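Long-range contacts in conserved hypothetical protein NMB0706 (Neisseria meningitidis, PDB 1RV9), which is of unknown function but belongs to the multi-copper polyphenol oxidoreductase laccase family (DUF152) and folds into an alpha-beta-beta-alpha structure: residues S46-T51 and N63-V67; M160-L164 and V219-G225; P166-A172 and H227-L231. One frame throughout, in Å; residues are numbered along the deposited sequence.

Contact 1: S46-T51 and N63-V67; sequences SLNLGT and NREIV
Asn63, Leu49 and Arg64 carry this contact, in which helix 57-71 lies against the loop 46-51 that precedes it. The Asn63 amide reaches down to the loop: ND2 donates to the backbone O of Asn48 at 2.9 Å, from 27° out of that carbonyl's plane. Val39 N and Ser40 OG, on another part of the same loop region, bond its OD1 and ND2. One residue on, the extended chain of Arg64 holds its guanidinium side-on to the carbonyl of Leu49. NE and NH2 each lie 2.9 Å from Leu49 O, which sits in the guanidinium plane, and NH2 comes nearly in line with the C=O. Thr51 CG2 rests 3.6 Å above one face of the same group, offset toward its rim, and Tyr77 adds a cation-pi contact. Beside these polar bonds, a chi1 of -57° carries the Leu49 branch toward the helix, where its CD2 packs 3.7 Å from Val67 CG2, while Leu47 CD1 slides past Asn63 CB at 3.7 Å. Side chains of the helix thus satisfy two backbone carbonyls of an irregular loop, and the double donation to Leu49 O probably fixes the rotation of the guanidinium.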
loop_
_atom_site.group_PDB
_atom_site.type_symbol
_atom_site.label_atom_id
_atom_site.label_comp_id
_atom_site.label_asym_id
_atom_site.label_seq_id
_atom_site.Cartn_x
_atom_site.Cartn_y
_atom_site.Cartn_z
ATOM N N SER A 46 17.461 0.295 -8.314
ATOM C CA SER A 46 17.876 0.860 -7.101
ATOM C C SER A 46 17.191 0.613 -5.774
ATOM O O SER A 46 17.596 -0.322 -5.042
ATOM C CB SER A 46 18.331 2.280 -7.470
ATOM O OG SER A 46 17.792 3.289 -6.713
ATOM N N LEU A 47 16.180 1.373 -5.404
ATOM C CA LEU A 47 15.664 1.040 -4.070
ATOM C C LEU A 47 14.668 -0.103 -3.899
ATOM O O LEU A 47 13.556 0.107 -3.432
ATOM C CB LEU A 47 15.181 2.287 -3.322
ATOM C CG LEU A 47 15.137 2.278 -1.789
ATOM C CD1 LEU A 47 16.545 2.311 -1.168
ATOM C CD2 LEU A 47 14.369 3.529 -1.346
ATOM N N ASN A 48 15.116 -1.330 -4.186
ATOM C CA ASN A 48 14.241 -2.491 -4.025
ATOM C C ASN A 48 14.206 -2.985 -2.591
ATOM O O ASN A 48 15.227 -3.389 -2.034
ATOM C CB ASN A 48 14.678 -3.640 -4.932
ATOM C CG ASN A 48 13.928 -4.915 -4.641
ATOM O OD1 ASN A 48 12.720 -4.892 -4.440
ATOM N ND2 ASN A 48 14.641 -6.040 -4.626
ATOM N N LEU A 49 13.018 -2.961 -2.001
ATOM C CA LEU A 49 12.852 -3.388 -0.625
ATOM C C LEU A 49 12.281 -4.792 -0.474
ATOM O O LEU A 49 12.126 -5.273 0.647
ATOM C CB LEU A 49 11.958 -2.385 0.106
ATOM C CG LEU A 49 12.475 -0.945 0.080
ATOM C CD1 LEU A 49 11.396 0.001 0.585
ATOM C CD2 LEU A 49 13.731 -0.839 0.927
ATOM N N GLY A 50 11.976 -5.452 -1.591
ATOM C CA GLY A 50 11.412 -6.793 -1.529
ATOM C C GLY A 50 12.439 -7.912 -1.580
ATOM O O GLY A 50 13.334 -7.903 -2.424
ATOM N N THR A 51 12.299 -8.881 -0.680
ATOM C CA THR A 51 13.220 -10.014 -0.611
ATOM C C THR A 51 12.677 -11.233 -1.348
ATOM O O THR A 51 13.320 -12.282 -1.379
ATOM C CB THR A 51 13.456 -10.450 0.842
ATOM O OG1 THR A 51 12.215 -10.888 1.410
ATOM C CG2 THR A 51 14.010 -9.305 1.670
ATOM N N ASN A 63 19.275 -1.650 1.023
ATOM C CA ASN A 63 18.194 -0.720 0.699
ATOM C C ASN A 63 17.288 -0.518 1.913
ATOM O O ASN A 63 16.827 0.595 2.176
ATOM C CB ASN A 63 17.371 -1.230 -0.489
ATOM C CG ASN A 63 18.179 -1.303 -1.769
ATOM O OD1 ASN A 63 19.040 -0.459 -2.022
ATOM N ND2 ASN A 63 17.892 -2.304 -2.596
ATOM N N ARG A 64 17.037 -1.588 2.661
ATOM C CA ARG A 64 16.192 -1.478 3.844
ATOM C C ARG A 64 16.903 -0.662 4.917
ATOM O O ARG A 64 16.265 0.022 5.717
ATOM C CB ARG A 64 15.811 -2.866 4.365
ATOM C CG ARG A 64 14.814 -3.583 3.460
ATOM C CD ARG A 64 14.325 -4.884 4.069
ATOM N NE ARG A 64 13.236 -5.474 3.292
ATOM C CZ ARG A 64 12.528 -6.524 3.687
ATOM N NH1 ARG A 64 12.796 -7.099 4.851
ATOM N NH2 ARG A 64 11.549 -6.997 2.927
ATOM N N GLU A 65 18.229 -0.729 4.931
ATOM C CA GLU A 65 19.008 0.046 5.888
ATOM C C GLU A 65 18.861 1.522 5.559
ATOM O O GLU A 65 18.714 2.361 6.451
ATOM C CB GLU A 65 20.482 -0.330 5.803
ATOM C CG GLU A 65 20.848 -1.552 6.588
ATOM C CD GLU A 65 22.320 -1.856 6.494
ATOM O OE1 GLU A 65 23.131 -0.905 6.514
ATOM O OE2 GLU A 65 22.666 -3.048 6.416
ATOM N N ILE A 66 18.920 1.833 4.268
ATOM C CA ILE A 66 18.782 3.204 3.801
ATOM C C ILE A 66 17.429 3.754 4.241
ATOM O O ILE A 66 17.322 4.904 4.673
ATOM C CB ILE A 66 18.896 3.276 2.260
ATOM C CG1 ILE A 66 20.329 2.944 1.836
ATOM C CG2 ILE A 66 18.517 4.663 1.761
ATOM C CD1 ILE A 66 20.517 2.841 0.337
ATOM N N VAL A 67 16.395 2.927 4.141
ATOM C CA VAL A 67 15.061 3.353 4.541
ATOM C C VAL A 67 14.973 3.525 6.055
ATOM O O VAL A 67 14.393 4.497 6.536
ATOM C CB VAL A 67 13.985 2.344 4.067
ATOM C CG1 VAL A 67 12.653 2.630 4.755
ATOM C CG2 VAL A 67 13.816 2.451 2.562
#

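Contact 2: M160-L164 and V219-G225; sequences MMAYL and VGGVYGG
Met161 and Gly221, Ala162 and Val222, Tyr163 and Tyr223, and Leu164 and Gly224 stand opposite one another in a parallel strand pair. Its backbone bonds alternate between the strands: Ala162 N to Gly221 O (2.9 Å), Tyr223 N to Ala162 O (2.8 Å) and Leu164 N to Tyr223 O (2.7 Å), this last almost straight at 170°. Where the pair begins, the bond from Gly221 N to Met160 O is weak; just past the other end, Gly225 N still donates to Leu164 O at 3.0 Å. On one face of the pair, Met161 CB touches the edge of the Tyr223 ring at CE2 (3.9 Å), and Tyr163, with CG anti to its own N (chi1 -176°), swings its ring over the neighbouring strand until CE1 is 3.6 Å from Gly224 CA. Gly224, at phi 85°, lets the ring lie this close to its CA. Leu164 CG packs at an angle against Val222 CG1, 3.8 Å away, and Val219 CG1 lies over the carbonyl of Met160. The two strands form a beta-alpha-beta crossover, with further elements inserted in the connection; its helix 206-217 lies on the face of Ala162 and Val222, where Leu214 meets Ala162 and Val219, and Leu164 reaches Tyr207 and Ala210 of the same helix. Strand 221-224 is the outermost of the six-stranded mixed sheet, whereas strand 160-164 is flanked on its other side by the antiparallel strand 119-125, through backbone bonds of Met161 with Cys124 and of Tyr163 with Leu122. Beyond the Tyr223 ring, its OH makes a weak hydrogen bond with Arg126, and Pro23 packs against the side chain.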
loop_
_atom_site.group_PDB
_atom_site.type_symbol
_atom_site.label_atom_id
_atom_site.label_comp_id
_atom_site.label_asym_id
_atom_site.label_seq_id
_atom_site.Cartn_x
_atom_site.Cartn_y
_atom_site.Cartn_z
ATOM N N MET A 160 -11.078 8.825 11.041
ATOM C CA MET A 160 -10.001 8.234 10.253
ATOM C C MET A 160 -9.817 8.911 8.909
ATOM O O MET A 160 -10.751 9.472 8.335
ATOM C CB MET A 160 -10.272 6.762 9.954
ATOM C CG MET A 160 -10.195 5.813 11.112
ATOM S SD MET A 160 -10.419 4.154 10.451
ATOM C CE MET A 160 -10.387 3.191 11.949
ATOM N N MET A 161 -8.594 8.847 8.404
ATOM C CA MET A 161 -8.301 9.373 7.090
ATOM C C MET A 161 -7.428 8.307 6.442
ATOM O O MET A 161 -6.649 7.636 7.121
ATOM C CB MET A 161 -7.591 10.731 7.158
ATOM C CG MET A 161 -6.235 10.750 7.814
ATOM S SD MET A 161 -5.583 12.444 7.860
ATOM C CE MET A 161 -6.339 13.032 9.298
ATOM N N ALA A 162 -7.598 8.127 5.140
ATOM C CA ALA A 162 -6.838 7.125 4.409
ATOM C C ALA A 162 -6.084 7.763 3.261
ATOM O O ALA A 162 -6.565 8.712 2.640
ATOM C CB ALA A 162 -7.774 6.046 3.878
ATOM N N TYR A 163 -4.893 7.247 2.987
ATOM C CA TYR A 163 -4.088 7.765 1.897
ATOM C C TYR A 163 -3.877 6.668 0.869
ATOM O O TYR A 163 -3.429 5.569 1.202
ATOM C CB TYR A 163 -2.729 8.248 2.407
ATOM C CG TYR A 163 -1.882 8.888 1.333
ATOM C CD1 TYR A 163 -2.183 10.158 0.845
ATOM C CD2 TYR A 163 -0.786 8.215 0.792
ATOM C CE1 TYR A 163 -1.412 10.745 -0.159
ATOM C CE2 TYR A 163 -0.012 8.789 -0.207
ATOM C CZ TYR A 163 -0.328 10.052 -0.677
ATOM O OH TYR A 163 0.447 10.621 -1.664
ATOM N N LEU A 164 -4.217 6.966 -0.379
ATOM C CA LEU A 164 -4.044 6.009 -1.459
ATOM C C LEU A 164 -2.655 6.248 -2.045
ATOM O O LEU A 164 -2.398 7.279 -2.671
ATOM C CB LEU A 164 -5.116 6.216 -2.530
ATOM C CG LEU A 164 -6.558 6.180 -2.015
ATOM C CD1 LEU A 164 -7.514 6.389 -3.186
ATOM C CD2 LEU A 164 -6.839 4.856 -1.317
ATOM N N VAL A 219 -15.101 5.800 6.638
ATOM C CA VAL A 219 -13.879 6.584 6.769
ATOM C C VAL A 219 -14.149 8.050 6.423
ATOM O O VAL A 219 -14.691 8.360 5.361
ATOM C CB VAL A 219 -12.764 6.004 5.869
ATOM C CG1 VAL A 219 -11.544 6.911 5.883
ATOM C CG2 VAL A 219 -12.387 4.613 6.374
ATOM N N GLY A 220 -13.768 8.939 7.339
ATOM C CA GLY A 220 -13.992 10.366 7.169
ATOM C C GLY A 220 -13.393 11.066 5.965
ATOM O O GLY A 220 -14.018 11.968 5.402
ATOM N N GLY A 221 -12.186 10.679 5.571
ATOM C CA GLY A 221 -11.563 11.318 4.427
ATOM C C GLY A 221 -10.580 10.414 3.714
ATOM O O GLY A 221 -9.903 9.610 4.351
ATOM N N VAL A 222 -10.515 10.543 2.393
ATOM C CA VAL A 222 -9.606 9.748 1.572
ATOM C C VAL A 222 -8.789 10.691 0.697
ATOM O O VAL A 222 -9.339 11.552 0.002
ATOM C CB VAL A 222 -10.379 8.753 0.686
ATOM C CG1 VAL A 222 -9.403 7.864 -0.070
ATOM C CG2 VAL A 222 -11.304 7.909 1.546
ATOM N N TYR A 223 -7.471 10.514 0.730
ATOM C CA TYR A 223 -6.547 11.363 -0.010
ATOM C C TYR A 223 -5.599 10.559 -0.894
ATOM O O TYR A 223 -5.519 9.338 -0.779
ATOM C CB TYR A 223 -5.746 12.196 0.992
ATOM C CG TYR A 223 -6.630 12.968 1.945
ATOM C CD1 TYR A 223 -7.125 14.224 1.601
ATOM C CD2 TYR A 223 -7.029 12.413 3.160
ATOM C CE1 TYR A 223 -8.000 14.908 2.442
ATOM C CE2 TYR A 223 -7.905 13.086 4.010
ATOM C CZ TYR A 223 -8.387 14.333 3.641
ATOM O OH TYR A 223 -9.259 15.002 4.469
ATOM N N GLY A 224 -4.890 11.256 -1.778
ATOM C CA GLY A 224 -3.949 10.601 -2.671
ATOM C C GLY A 224 -4.612 10.058 -3.922
ATOM O O GLY A 224 -5.647 10.568 -4.353
ATOM N N GLY A 225 -4.013 9.022 -4.506
ATOM C CA GLY A 225 -4.569 8.415 -5.705
ATOM C C GLY A 225 -4.357 9.222 -6.975
ATOM O O GLY A 225 -5.270 9.347 -7.793
#

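Contact 3: P166-A172 and H227-L231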
loop_
_atom_site.group_PDB
_atom_site.type_symbol
_atom_site.label_atom_id
_atom_site.label_comp_id
_atom_site.label_asym_id
_atom_site.label_seq_id
_atom_site.Cartn_x
_atom_site.Cartn_y
_atom_site.Cartn_z
ATOM N N PRO A 166 0.943 5.169 -4.342
ATOM C CA PRO A 166 1.171 4.935 -5.771
ATOM C C PRO A 166 0.791 3.524 -6.206
ATOM O O PRO A 166 1.294 2.546 -5.661
ATOM C CB PRO A 166 2.663 5.220 -5.929
ATOM C CG PRO A 166 3.225 4.791 -4.611
ATOM C CD PRO A 166 2.218 5.339 -3.621
ATOM N N ALA A 167 -0.105 3.428 -7.184
ATOM C CA ALA A 167 -0.549 2.136 -7.693
ATOM C C ALA A 167 -0.717 2.211 -9.202
ATOM O O ALA A 167 -0.504 3.262 -9.812
ATOM C CB ALA A 167 -1.878 1.742 -7.044
ATOM N N ILE A 168 -1.092 1.092 -9.805
ATOM C CA ILE A 168 -1.310 1.065 -11.240
ATOM C C ILE A 168 -2.662 1.740 -11.458
ATOM O O ILE A 168 -3.637 1.434 -10.762
ATOM C CB ILE A 168 -1.318 -0.391 -11.770
ATOM C CG1 ILE A 168 -1.504 -0.393 -13.287
ATOM C CG2 ILE A 168 -2.406 -1.206 -11.069
ATOM C CD1 ILE A 168 -1.264 -1.746 -13.926
ATOM N N SER A 169 -2.716 2.676 -12.401
ATOM C CA SER A 169 -3.954 3.395 -12.665
ATOM C C SER A 169 -4.879 2.640 -13.611
ATOM O O SER A 169 -4.460 1.719 -14.309
ATOM C CB SER A 169 -3.652 4.781 -13.239
ATOM O OG SER A 169 -3.198 4.689 -14.575
ATOM N N ALA A 170 -6.143 3.049 -13.625
ATOM C CA ALA A 170 -7.157 2.422 -14.460
ATOM C C ALA A 170 -6.694 2.219 -15.898
ATOM O O ALA A 170 -6.856 1.136 -16.465
ATOM C CB ALA A 170 -8.427 3.262 -14.434
ATOM N N ASP A 171 -6.108 3.260 -16.478
ATOM C CA ASP A 171 -5.634 3.198 -17.856
ATOM C C ASP A 171 -4.727 2.016 -18.163
ATOM O O ASP A 171 -4.723 1.503 -19.283
ATOM C CB ASP A 171 -4.898 4.489 -18.216
ATOM C CG ASP A 171 -5.838 5.648 -18.445
ATOM O OD1 ASP A 171 -6.717 5.530 -19.324
ATOM O OD2 ASP A 171 -5.695 6.677 -17.751
ATOM N N ALA A 172 -3.965 1.573 -17.169
ATOM C CA ALA A 172 -3.032 0.475 -17.374
ATOM C C ALA A 172 -3.411 -0.856 -16.738
ATOM O O ALA A 172 -2.783 -1.875 -17.026
ATOM C CB ALA A 172 -1.645 0.895 -16.887
ATOM N N HIS A 227 -1.046 8.969 -8.760
ATOM C CA HIS A 227 0.024 8.361 -9.545
ATOM C C HIS A 227 -0.393 7.129 -10.337
ATOM O O HIS A 227 -1.477 6.577 -10.146
ATOM C CB HIS A 227 1.170 7.936 -8.621
ATOM C CG HIS A 227 1.831 9.066 -7.897
ATOM N ND1 HIS A 227 2.802 9.854 -8.474
ATOM C CD2 HIS A 227 1.685 9.517 -6.628
ATOM C CE1 HIS A 227 3.230 10.740 -7.591
ATOM N NE2 HIS A 227 2.566 10.557 -6.464
ATOM N N CYS A 228 0.490 6.724 -11.244
ATOM C CA CYS A 228 0.320 5.506 -12.023
ATOM C C CYS A 228 1.713 4.905 -12.038
ATOM O O CYS A 228 2.644 5.478 -12.604
ATOM C CB CYS A 228 -0.123 5.752 -13.465
ATOM S SG CYS A 228 -0.190 4.172 -14.378
ATOM N N THR A 229 1.861 3.759 -11.390
ATOM C CA THR A 229 3.151 3.099 -11.326
ATOM C C THR A 229 3.669 2.683 -12.700
ATOM O O THR A 229 4.876 2.595 -12.910
ATOM C CB THR A 229 3.079 1.869 -10.415
ATOM O OG1 THR A 229 1.982 1.039 -10.818
ATOM C CG2 THR A 229 2.878 2.293 -8.971
ATOM N N VAL A 230 2.761 2.434 -13.640
ATOM C CA VAL A 230 3.176 2.031 -14.980
ATOM C C VAL A 230 3.719 3.213 -15.783
ATOM O O VAL A 230 4.791 3.128 -16.384
ATOM C CB VAL A 230 2.006 1.384 -15.759
ATOM C CG1 VAL A 230 2.394 1.173 -17.216
ATOM C CG2 VAL A 230 1.642 0.054 -15.124
ATOM N N LEU A 231 2.982 4.318 -15.779
ATOM C CA LEU A 231 3.385 5.509 -16.519
ATOM C C LEU A 231 4.639 6.196 -15.977
ATOM O O LEU A 231 5.483 6.650 -16.747
ATOM C CB LEU A 231 2.226 6.512 -16.556
ATOM C CG LEU A 231 2.468 7.843 -17.275
ATOM C CD1 LEU A 231 2.864 7.586 -18.721
ATOM C CD2 LEU A 231 1.206 8.693 -17.214
#
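The imidazole of His227 is approached obliquely by Pro166 CB, which comes within 4.1 Å of His227 CB. The same ring meets that of Phe236 edge-to-face, Phe236 touching Pro166 as well and so packing against both segments, and at the ring's margin ND1 is hydrogen-bonded to Glu232 OE1, a tie that should limit its rotation. These residues belong to two loops lying past the C-terminal ends of strands 160-164 and 221-224, the two parallel strands of the beta-alpha-beta crossover at that edge of the mixed sheet, and the loops stay together after the strand pairing has ended. A single backbone bond joins them, Thr229 N to Ala167 O at 2.9 Å, with the donor 54° above the carbonyl plane rather than on a lone pair. Cys228 CA adds a CA-H...O contact to Ala167 O at 3.3 Å. Thr229 leans its methyl CG2 over the Ala167 carbonyl, 3.6 Å from Ala167 C. Its OG1 turns to Asp117 OD1, Asp117 being also backbone-bonded to Ile168, and Tyr207 OH also links the loops, through Ala167 N and His227 O. Farther along, Val230 CG2 lies beside the Ile168 chain, 3.6 Å from Ile168 CD1, the two side chains pointing the same way; Ala172 CB closes on the same Val230 methyl at 3.8 Å. The Cys228 side chain swings SG away from its own N, toward Ser169 and Leu231, and the sulfur faces two amides: Ser169 N across the contact donates to Cys228 SG over 3.5 Å at 161°, and Leu231 N of its own loop over 3.5 Å at 168°.

Along the chain contact 1 closes before the others open, whereas contacts 2 and 3 interleave: 160-164, 166-172, 219-225, 227-231. Contact 3 therefore continues contact 2, two loops following two paired strands of the six-stranded sheet; their centres are 18 Å apart and Tyr207 of helix 206-217 borders both. Contact 1 belongs to the other part of the fold, its centre 26 Å from that of contact 2, across the middle of the chain, and 21 Å from that of contact 3. It ties helix 57-71 and its preceding loop to strands 28-33 and 248-254 of the five-stranded sheet, while contacts 2 and 3 hold together the edge strand pair of the six-stranded sheet and its outgoing loops.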